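Aminopeptidase N (PDB 5DLL) probably degrades intracellular peptides as a zinc-dependent M1-family aminopeptidase, releasing N-terminal amino acids, preferably alanine. Local coordinates at residues Asp297-Leu302 with Val744-Leu749; Val679-Leu684 with Phe714-Lys719; Thr708-Ala713 with Asn735-Glu740. All blocks are in the same frame, centred on the assembly; numbering follows the deposited sequence.

Contact 1 of 3, residues Asp297-Leu302 with Val744-Leu749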
loop_
_atom_site.group_PDB
_atom_site.type_symbol
_atom_site.label_atom_id
_atom_site.label_comp_id
_atom_site.label_asym_id
_atom_site.label_seq_id
_atom_site.Cartn_x
_atom_site.Cartn_y
_atom_site.Cartn_z
ATOM N N ASP A 297 -9.277 3.590 -15.188
ATOM C CA ASP A 297 -8.939 2.172 -15.041
ATOM C C ASP A 297 -8.109 1.953 -13.784
ATOM O O ASP A 297 -8.235 0.926 -13.123
ATOM C CB ASP A 297 -8.166 1.657 -16.261
ATOM C CG ASP A 297 -8.985 1.699 -17.542
ATOM O OD1 ASP A 297 -10.213 1.454 -17.481
ATOM O OD2 ASP A 297 -8.391 1.965 -18.615
ATOM N N LYS A 298 -7.265 2.930 -13.462
ATOM C CA LYS A 298 -6.433 2.888 -12.263
ATOM C C LYS A 298 -7.278 2.960 -10.987
ATOM O O LYS A 298 -6.995 2.267 -10.013
ATOM C CB LYS A 298 -5.418 4.038 -12.301
ATOM C CG LYS A 298 -4.368 4.014 -11.202
ATOM C CD LYS A 298 -3.671 2.662 -11.103
ATOM C CE LYS A 298 -2.307 2.775 -10.439
ATOM N NZ LYS A 298 -2.341 3.518 -9.148
ATOM N N ASP A 299 -8.313 3.795 -11.003
ATOM C CA ASP A 299 -9.210 3.927 -9.858
ATOM C C ASP A 299 -9.924 2.619 -9.565
ATOM O O ASP A 299 -9.994 2.192 -8.413
ATOM C CB ASP A 299 -10.248 5.025 -10.094
ATOM C CG ASP A 299 -9.634 6.408 -10.166
ATOM O OD1 ASP A 299 -8.463 6.575 -9.764
ATOM O OD2 ASP A 299 -10.329 7.333 -10.636
ATOM N N PHE A 300 -10.453 1.987 -10.609
ATOM C CA PHE A 300 -11.108 0.683 -10.475
ATOM C C PHE A 300 -10.163 -0.395 -9.927
ATOM O O PHE A 300 -10.570 -1.219 -9.107
ATOM C CB PHE A 300 -11.666 0.226 -11.819
ATOM C CG PHE A 300 -12.933 0.923 -12.230
ATOM C CD1 PHE A 300 -14.131 0.656 -11.578
ATOM C CD2 PHE A 300 -12.942 1.808 -13.299
ATOM C CE1 PHE A 300 -15.310 1.274 -11.967
ATOM C CE2 PHE A 300 -14.119 2.427 -13.693
ATOM C CZ PHE A 300 -15.303 2.159 -13.026
ATOM N N GLU A 301 -8.908 -0.387 -10.380
ATOM C CA GLU A 301 -7.910 -1.366 -9.927
ATOM C C GLU A 301 -7.578 -1.212 -8.443
ATOM O O GLU A 301 -7.321 -2.206 -7.750
ATOM C CB GLU A 301 -6.617 -1.243 -10.738
ATOM C CG GLU A 301 -5.699 -2.454 -10.620
ATOM C CD GLU A 301 -4.248 -2.084 -10.367
ATOM O OE1 GLU A 301 -3.396 -2.386 -11.231
ATOM O OE2 GLU A 301 -3.958 -1.494 -9.300
ATOM N N LEU A 302 -7.566 0.034 -7.972
ATOM C CA LEU A 302 -7.271 0.328 -6.570
ATOM C C LEU A 302 -8.422 -0.059 -5.647
ATOM O O LEU A 302 -8.188 -0.612 -4.570
ATOM C CB LEU A 302 -6.920 1.805 -6.393
ATOM C CG LEU A 302 -5.556 2.211 -6.963
ATOM C CD1 LEU A 302 -5.449 3.728 -7.096
ATOM C CD2 LEU A 302 -4.426 1.655 -6.106
ATOM N N VAL A 744 -12.302 17.362 -10.319
ATOM C CA VAL A 744 -11.712 18.704 -10.235
ATOM C C VAL A 744 -10.299 18.620 -9.657
ATOM O O VAL A 744 -9.408 19.352 -10.077
ATOM C CB VAL A 744 -12.566 19.674 -9.379
ATOM C CG1 VAL A 744 -11.869 21.021 -9.226
ATOM C CG2 VAL A 744 -13.945 19.877 -9.991
ATOM N N ASN A 745 -10.098 17.724 -8.694
ATOM C CA ASN A 745 -8.764 17.473 -8.147
ATOM C C ASN A 745 -7.773 17.075 -9.241
ATOM O O ASN A 745 -6.649 17.577 -9.285
ATOM C CB ASN A 745 -8.820 16.387 -7.064
ATOM C CG ASN A 745 -9.504 16.861 -5.793
ATOM O OD1 ASN A 745 -9.975 17.998 -5.708
ATOM N ND2 ASN A 745 -9.561 15.985 -4.792
ATOM N N LYS A 746 -8.210 16.188 -10.131
ATOM C CA LYS A 746 -7.393 15.763 -11.264
ATOM C C LYS A 746 -7.149 16.923 -12.233
ATOM O O LYS A 746 -6.092 17.010 -12.859
ATOM C CB LYS A 746 -8.058 14.589 -11.988
ATOM C CG LYS A 746 -8.255 13.361 -11.107
ATOM C CD LYS A 746 -8.668 12.135 -11.907
ATOM C CE LYS A 746 -8.709 10.897 -11.024
ATOM N NZ LYS A 746 -8.615 9.642 -11.818
ATOM N N TRP A 747 -8.135 17.808 -12.351
ATOM C CA TRP A 747 -8.002 19.028 -13.144
ATOM C C TRP A 747 -6.884 19.923 -12.596
ATOM O O TRP A 747 -6.087 20.480 -13.360
ATOM C CB TRP A 747 -9.338 19.767 -13.166
ATOM C CG TRP A 747 -9.359 21.022 -13.970
ATOM C CD1 TRP A 747 -9.280 21.135 -15.332
ATOM C CD2 TRP A 747 -9.506 22.350 -13.465
ATOM N NE1 TRP A 747 -9.353 22.457 -15.703
ATOM C CE2 TRP A 747 -9.494 23.225 -14.576
ATOM C CE3 TRP A 747 -9.638 22.892 -12.178
ATOM C CZ2 TRP A 747 -9.609 24.610 -14.438
ATOM C CZ3 TRP A 747 -9.755 24.264 -12.043
ATOM C CH2 TRP A 747 -9.738 25.110 -13.168
ATOM N N LEU A 748 -6.824 20.043 -11.272
ATOM C CA LEU A 748 -5.769 20.808 -10.605
ATOM C C LEU A 748 -4.413 20.134 -10.789
ATOM O O LEU A 748 -3.440 20.775 -11.195
ATOM C CB LEU A 748 -6.065 20.945 -9.108
ATOM C CG LEU A 748 -7.316 21.735 -8.710
ATOM C CD1 LEU A 748 -7.683 21.458 -7.261
ATOM C CD2 LEU A 748 -7.117 23.227 -8.942
ATOM N N LEU A 749 -4.362 18.838 -10.490
ATOM C CA LEU A 749 -3.129 18.059 -10.602
ATOM C C LEU A 749 -2.552 18.134 -12.003
ATOM O O LEU A 749 -1.352 18.303 -12.162
ATOM C CB LEU A 749 -3.380 16.597 -10.221
ATOM C CG LEU A 749 -2.206 15.613 -10.325
ATOM C CD1 LEU A 749 -0.970 16.124 -9.603
ATOM C CD2 LEU A 749 -2.614 14.256 -9.768
#
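Two helices face each other without backbone packing here, since even the closest CA atoms, those of Asp-299 and Lys-746, stand 12.1 Å apart. The contact is a long-reach salt bridge between two parts of the M1 aminopeptidase fold. Residues 297-302 begin helix 297-312 of the catalytic domain, the helix that farther along carries the zinc ligand His-309. Residues 744-749 lie on helix 741-752 of the C-terminal helical domain.

Lysine suits a gap of this width because its four methylenes can span it and still deliver a charge. Lys-746 leaves its helix with CG opposite the carbonyl carbon (chi1 -60°) and then runs out fully extended, so that nearly all of its length goes into the crossing. Asp-299, much shorter, comes from the opposite direction and supplies only the end of the bridge. Lys-746 NZ donates to Asp-299 OD2 at 3.1 Å, approaching from the syn side and 23° out of the carboxylate plane. The bond is lopsided: the other oxygen, Asp-299 OD1, is 3.7 Å from Lys-746 NZ.

Asp-299 OD2 also accepts a hydrogen bond from the backbone N of Thr-296, just before the helix, which ties the carboxylate to the helix start. An acid in the first turn is well placed there, since its negative charge should be favoured by the helix dipole. Asp-297 adds to the same interface with a salt bridge to Arg-674 and a hydrogen bond to Tyr-664 OH, both from the C-terminal domain, while Trp-747 holds to its own domain, packing on Phe-733 and donating through NE1 to Ile-730 O. Lys-746 also rests on Thr-296, and its last methylene, CE, lies 3.9 Å from Asp-299 OD2.

Contact 2 of 3, residues Val679-Leu684 with Phe714-Lys719; sequences VCLSYL and FTELLK
Val-679 O is gripped by two donors of its own helix, Ser-682 OG at 3.0 Å and Tyr-683 N at 3.3 Å, which arrive from the same face of the carbonyl plane. The first bond turns the hydroxyl of Ser-682 back onto its helix (chi1 88°), leaving CA and CB to meet Glu-716. A small residue suits this place, because the CA atoms of Ser-682 and Glu-716 are just 6.1 Å apart.

Glu-716 points at the neighbouring helix and bends at chi2 (-63°), which lays its carboxylate along the serine: OE2 lies 3.3 Å from Ser-682 CB, while OE1 is nearer to CA. No hydrogen bond crosses between the segments. The aliphatic half of Glu-716 is used as well, its CG touching Leu-681 CD2 at 3.7 Å, the two side chains running antiparallel alongside each other. Lys-719 flanks the serine, its NZ 4.1 Å from Ser-682 CB and in a weak hydrogen bond with Asn-686 OD1.

Leu-681 also touches Tyr-655 of helix 648-658, and Leu-717 fills the side toward helix 691-703. Packing of helix 668-685 on the next helix but one, 707-717, is typical of the alpha-solenoid C-terminal domain of M1 aminopeptidases.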
loop_
_atom_site.group_PDB
_atom_site.type_symbol
_atom_site.label_atom_id
_atom_site.label_comp_id
_atom_site.label_asym_id
_atom_site.label_seq_id
_atom_site.Cartn_x
_atom_site.Cartn_y
_atom_site.Cartn_z
ATOM N N VAL A 679 0.677 6.007 -24.257
ATOM C CA VAL A 679 2.131 6.115 -24.428
ATOM C C VAL A 679 2.460 6.593 -25.837
ATOM O O VAL A 679 3.298 7.477 -26.019
ATOM C CB VAL A 679 2.851 4.777 -24.163
ATOM C CG1 VAL A 679 4.325 4.857 -24.562
ATOM C CG2 VAL A 679 2.715 4.389 -22.699
ATOM N N CYS A 680 1.798 6.003 -26.827
ATOM C CA CYS A 680 1.947 6.429 -28.218
ATOM C C CYS A 680 1.653 7.916 -28.377
ATOM O O CYS A 680 2.446 8.646 -28.965
ATOM C CB CYS A 680 1.021 5.624 -29.135
ATOM S SG CYS A 680 1.493 3.893 -29.323
ATOM N N LEU A 681 0.522 8.355 -27.831
ATOM C CA LEU A 681 0.087 9.748 -27.958
ATOM C C LEU A 681 1.034 10.756 -27.292
ATOM O O LEU A 681 1.107 11.906 -27.730
ATOM C CB LEU A 681 -1.337 9.918 -27.403
ATOM C CG LEU A 681 -1.982 11.304 -27.558
ATOM C CD1 LEU A 681 -2.008 11.748 -29.015
ATOM C CD2 LEU A 681 -3.382 11.306 -26.966
ATOM N N SER A 682 1.750 10.336 -26.247
ATOM C CA SER A 682 2.720 11.214 -25.581
ATOM C C SER A 682 3.944 11.426 -26.462
ATOM O O SER A 682 4.490 12.527 -26.505
ATOM C CB SER A 682 3.137 10.675 -24.196
ATOM O OG SER A 682 4.237 9.778 -24.266
ATOM N N TYR A 683 4.362 10.378 -27.170
ATOM C CA TYR A 683 5.479 10.493 -28.108
ATOM C C TYR A 683 5.126 11.322 -29.345
ATOM O O TYR A 683 6.002 11.939 -29.945
ATOM C CB TYR A 683 5.980 9.116 -28.529
ATOM C CG TYR A 683 6.928 8.493 -27.538
ATOM C CD1 TYR A 683 8.276 8.848 -27.522
ATOM C CD2 TYR A 683 6.482 7.548 -26.618
ATOM C CE1 TYR A 683 9.153 8.275 -26.615
ATOM C CE2 TYR A 683 7.350 6.969 -25.710
ATOM C CZ TYR A 683 8.684 7.335 -25.712
ATOM O OH TYR A 683 9.548 6.764 -24.806
ATOM N N LEU A 684 3.851 11.336 -29.725
ATOM C CA LEU A 684 3.395 12.187 -30.825
ATOM C C LEU A 684 3.438 13.684 -30.461
ATOM O O LEU A 684 3.588 14.541 -31.344
ATOM C CB LEU A 684 1.985 11.777 -31.273
ATOM C CG LEU A 684 1.844 10.365 -31.868
ATOM C CD1 LEU A 684 0.376 10.026 -32.107
ATOM C CD2 LEU A 684 2.654 10.201 -33.153
ATOM N N PHE A 714 -6.642 15.023 -22.164
ATOM C CA PHE A 714 -6.354 16.283 -21.472
ATOM C C PHE A 714 -4.862 16.434 -21.185
ATOM O O PHE A 714 -4.266 17.452 -21.532
ATOM C CB PHE A 714 -7.168 16.371 -20.170
ATOM C CG PHE A 714 -7.035 17.688 -19.431
ATOM C CD1 PHE A 714 -7.005 18.904 -20.110
ATOM C CD2 PHE A 714 -6.987 17.708 -18.041
ATOM C CE1 PHE A 714 -6.897 20.108 -19.420
ATOM C CE2 PHE A 714 -6.877 18.908 -17.349
ATOM C CZ PHE A 714 -6.834 20.110 -18.039
ATOM N N THR A 715 -4.262 15.417 -20.570
ATOM C CA THR A 715 -2.836 15.438 -20.228
ATOM C C THR A 715 -1.950 15.773 -21.433
ATOM O O THR A 715 -1.014 16.563 -21.317
ATOM C CB THR A 715 -2.373 14.081 -19.647
ATOM O OG1 THR A 715 -3.221 13.700 -18.555
ATOM C CG2 THR A 715 -0.916 14.147 -19.170
ATOM N N GLU A 716 -2.249 15.174 -22.582
ATOM C CA GLU A 716 -1.430 15.351 -23.784
ATOM C C GLU A 716 -1.735 16.680 -24.474
ATOM O O GLU A 716 -0.853 17.283 -25.089
ATOM C CB GLU A 716 -1.635 14.190 -24.755
ATOM C CG GLU A 716 -1.415 12.804 -24.156
ATOM C CD GLU A 716 0.005 12.549 -23.676
ATOM O OE1 GLU A 716 0.907 13.362 -23.975
ATOM O OE2 GLU A 716 0.216 11.517 -22.996
ATOM N N LEU A 717 -2.978 17.140 -24.356
ATOM C CA LEU A 717 -3.368 18.459 -24.857
ATOM C C LEU A 717 -2.640 19.580 -24.094
ATOM O O LEU A 717 -2.461 20.672 -24.627
ATOM C CB LEU A 717 -4.895 18.636 -24.751
ATOM C CG LEU A 717 -5.703 19.110 -25.968
ATOM C CD1 LEU A 717 -5.201 18.520 -27.278
ATOM C CD2 LEU A 717 -7.175 18.765 -25.767
ATOM N N LEU A 718 -2.228 19.303 -22.855
ATOM C CA LEU A 718 -1.447 20.255 -22.046
ATOM C C LEU A 718 0.041 20.320 -22.424
ATOM O O LEU A 718 0.739 21.253 -22.011
ATOM C CB LEU A 718 -1.557 19.928 -20.552
ATOM C CG LEU A 718 -2.925 20.052 -19.879
ATOM C CD1 LEU A 718 -2.837 19.535 -18.449
ATOM C CD2 LEU A 718 -3.429 21.488 -19.911
ATOM N N LYS A 719 0.525 19.331 -23.177
ATOM C CA LYS A 719 1.895 19.356 -23.713
ATOM C C LYS A 719 2.003 20.221 -24.973
ATOM O O LYS A 719 3.108 20.475 -25.458
ATOM C CB LYS A 719 2.394 17.939 -24.019
ATOM C CG LYS A 719 2.572 17.057 -22.790
ATOM C CD LYS A 719 3.347 15.791 -23.125
ATOM C CE LYS A 719 3.659 14.980 -21.879
ATOM N NZ LYS A 719 4.658 13.912 -22.151
#

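Contact 3 of 3, residues Thr708-Ala713 with Asn735-Glu740; sequences TDQQTA and NRWRHE
Gln-710 meets Arg-736 and Trp-737 where helix 707-717 passes the end of helix 723-736, within the alpha-solenoid C-terminal domain of this M1 peptidase. Thr-708 comes first: its carbonyl O accepts both Thr-712 OG1, at 2.7 Å, and Thr-712 N, from opposite faces of its plane. Asp-709 forms a salt bridge with Lys-677.

Gln-710 carries the contact. The CA atoms of Gln-710 and Arg-736 are 11.2 Å apart; with CG set opposite the backbone N (chi1 -164°) and the rest extended, the glutamine covers about half of that, the long arginine and the indole coming the rest of the way. NE2 comes to 3.1 Å from Arg-736 NH1 and 3.4 Å from Trp-737 NE1, but all three are donors, so these are approaches and not hydrogen bonds. The amide arrives at the indole edge with its plane 63° from that of the ring.

Ala-713, small enough to sit against a neighbouring helix, packs on Leu-700 and Phe-701 of helix 691-703. Phe-701 also takes Arg-736 in a cation-pi contact. Trp-737, the first residue to leave helical geometry, has Arg-736 CB over one ring face, 3.6 Å above the plane and displaced toward the rim.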
loop_
_atom_site.group_PDB
_atom_site.type_symbol
_atom_site.label_atom_id
_atom_site.label_comp_id
_atom_site.label_asym_id
_atom_site.label_seq_id
_atom_site.Cartn_x
_atom_site.Cartn_y
_atom_site.Cartn_z
ATOM N N THR A 708 -10.598 7.526 -18.314
ATOM C CA THR A 708 -9.225 7.128 -18.633
ATOM C C THR A 708 -8.732 7.791 -19.921
ATOM O O THR A 708 -7.629 8.334 -19.961
ATOM C CB THR A 708 -9.087 5.602 -18.770
ATOM O OG1 THR A 708 -9.933 4.948 -17.813
ATOM C CG2 THR A 708 -7.638 5.185 -18.557
ATOM N N ASP A 709 -9.564 7.756 -20.957
ATOM C CA ASP A 709 -9.241 8.377 -22.248
ATOM C C ASP A 709 -9.296 9.903 -22.190
ATOM O O ASP A 709 -8.495 10.582 -22.831
ATOM C CB ASP A 709 -10.197 7.883 -23.346
ATOM C CG ASP A 709 -9.850 6.489 -23.863
ATOM O OD1 ASP A 709 -8.742 5.984 -23.585
ATOM O OD2 ASP A 709 -10.695 5.903 -24.571
ATOM N N GLN A 710 -10.246 10.442 -21.435
ATOM C CA GLN A 710 -10.360 11.892 -21.299
ATOM C C GLN A 710 -9.209 12.472 -20.471
ATOM O O GLN A 710 -8.720 13.559 -20.759
ATOM C CB GLN A 710 -11.709 12.269 -20.693
ATOM C CG GLN A 710 -12.059 13.739 -20.864
ATOM C CD GLN A 710 -13.549 14.016 -20.743
ATOM O OE1 GLN A 710 -14.354 13.103 -20.559
ATOM N NE2 GLN A 710 -13.922 15.284 -20.854
ATOM N N GLN A 711 -8.785 11.735 -19.450
ATOM C CA GLN A 711 -7.593 12.077 -18.677
ATOM C C GLN A 711 -6.359 12.078 -19.585
ATOM O O GLN A 711 -5.543 13.003 -19.530
ATOM C CB GLN A 711 -7.423 11.103 -17.490
ATOM C CG GLN A 711 -6.036 11.064 -16.843
ATOM C CD GLN A 711 -5.075 10.088 -17.521
ATOM O OE1 GLN A 711 -5.433 8.943 -17.822
ATOM N NE2 GLN A 711 -3.842 10.539 -17.757
ATOM N N THR A 712 -6.229 11.043 -20.414
ATOM C CA THR A 712 -5.102 10.934 -21.337
ATOM C C THR A 712 -5.139 12.056 -22.371
ATOM O O THR A 712 -4.125 12.697 -22.634
ATOM C CB THR A 712 -5.103 9.578 -22.064
ATOM O OG1 THR A 712 -5.174 8.522 -21.101
ATOM C CG2 THR A 712 -3.840 9.407 -22.899
ATOM N N ALA A 713 -6.316 12.298 -22.946
ATOM C CA ALA A 713 -6.487 13.361 -23.933
ATOM C C ALA A 713 -6.123 14.728 -23.354
ATOM O O ALA A 713 -5.383 15.492 -23.974
ATOM C CB ALA A 713 -7.913 13.373 -24.448
ATOM N N ASN A 735 -15.627 23.136 -17.458
ATOM C CA ASN A 735 -17.052 23.272 -17.797
ATOM C C ASN A 735 -17.830 21.968 -17.622
ATOM O O ASN A 735 -18.955 21.972 -17.119
ATOM C CB ASN A 735 -17.226 23.768 -19.243
ATOM C CG ASN A 735 -16.792 25.214 -19.431
ATOM O OD1 ASN A 735 -16.869 26.030 -18.508
ATOM N ND2 ASN A 735 -16.338 25.540 -20.638
ATOM N N ARG A 736 -17.217 20.860 -18.032
ATOM C CA ARG A 736 -17.855 19.547 -17.967
ATOM C C ARG A 736 -17.924 19.012 -16.541
ATOM O O ARG A 736 -18.945 18.453 -16.135
ATOM C CB ARG A 736 -17.104 18.544 -18.849
ATOM C CG ARG A 736 -17.092 18.894 -20.331
ATOM C CD ARG A 736 -16.301 17.879 -21.151
ATOM N NE ARG A 736 -15.725 18.455 -22.372
ATOM C CZ ARG A 736 -15.243 17.754 -23.401
ATOM N NH1 ARG A 736 -15.264 16.424 -23.400
ATOM N NH2 ARG A 736 -14.740 18.394 -24.454
ATOM N N TRP A 737 -16.844 19.198 -15.784
ATOM C CA TRP A 737 -16.681 18.537 -14.483
ATOM C C TRP A 737 -16.589 19.490 -13.288
ATOM O O TRP A 737 -15.750 19.296 -12.417
ATOM C CB TRP A 737 -15.438 17.639 -14.518
ATOM C CG TRP A 737 -15.435 16.692 -15.671
ATOM C CD1 TRP A 737 -14.646 16.756 -16.782
ATOM C CD2 TRP A 737 -16.274 15.541 -15.837
ATOM N NE1 TRP A 737 -14.934 15.710 -17.623
ATOM C CE2 TRP A 737 -15.932 14.950 -17.068
ATOM C CE3 TRP A 737 -17.279 14.950 -15.058
ATOM C CZ2 TRP A 737 -16.561 13.795 -17.546
ATOM C CZ3 TRP A 737 -17.905 13.803 -15.534
ATOM C CH2 TRP A 737 -17.543 13.239 -16.766
ATOM N N ARG A 738 -17.451 20.504 -13.245
ATOM C CA ARG A 738 -17.602 21.344 -12.050
ATOM C C ARG A 738 -18.210 20.512 -10.929
ATOM O O ARG A 738 -17.745 20.536 -9.793
ATOM C CB ARG A 738 -18.537 22.528 -12.318
ATOM C CG ARG A 738 -18.050 23.528 -13.349
ATOM C CD ARG A 738 -19.185 24.435 -13.802
ATOM N NE ARG A 738 -18.745 25.385 -14.824
ATOM C CZ ARG A 738 -18.248 26.600 -14.587
ATOM N NH1 ARG A 738 -18.117 27.064 -13.346
ATOM N NH2 ARG A 738 -17.878 27.364 -15.610
ATOM N N HIS A 739 -19.263 19.781 -11.281
ATOM C CA HIS A 739 -20.086 19.025 -10.325
ATOM C C HIS A 739 -19.385 17.857 -9.608
ATOM O O HIS A 739 -19.858 17.409 -8.560
ATOM C CB HIS A 739 -21.365 18.518 -11.016
ATOM C CG HIS A 739 -21.130 17.892 -12.360
ATOM N ND1 HIS A 739 -20.729 16.581 -12.515
ATOM C CD2 HIS A 739 -21.247 18.397 -13.612
ATOM C CE1 HIS A 739 -20.605 16.309 -13.801
ATOM N NE2 HIS A 739 -20.912 17.394 -14.488
ATOM N N GLU A 740 -18.275 17.368 -10.160
ATOM C CA GLU A 740 -17.550 16.236 -9.576
ATOM C C GLU A 740 -16.237 16.692 -8.934
ATOM O O GLU A 740 -15.292 17.045 -9.635
ATOM C CB GLU A 740 -17.289 15.178 -10.641
#

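From the N terminus, the chain first passes 297-302 at the start of helix 297-312 in the catalytic domain, and contact 1 is closed only 442 residues later, at 744-749. Contacts 2 and 3 both lie nested inside that long loop and within the C-terminal helical domain. They cross one another: the order runs 679-684, 708-713, 714-719, 735-740, and they are joined only through the continuous helix 707-717. Contact 1 touches both of the others: Asp-297 N probably hydrogen-bonds Thr-708 OG1 of contact 3, and Trp-747 packs on Phe-714 of contact 2. Thus contacts 2 and 3 connect solenoid helices with each other, while contact 1 links that solenoid to the catalytic domain.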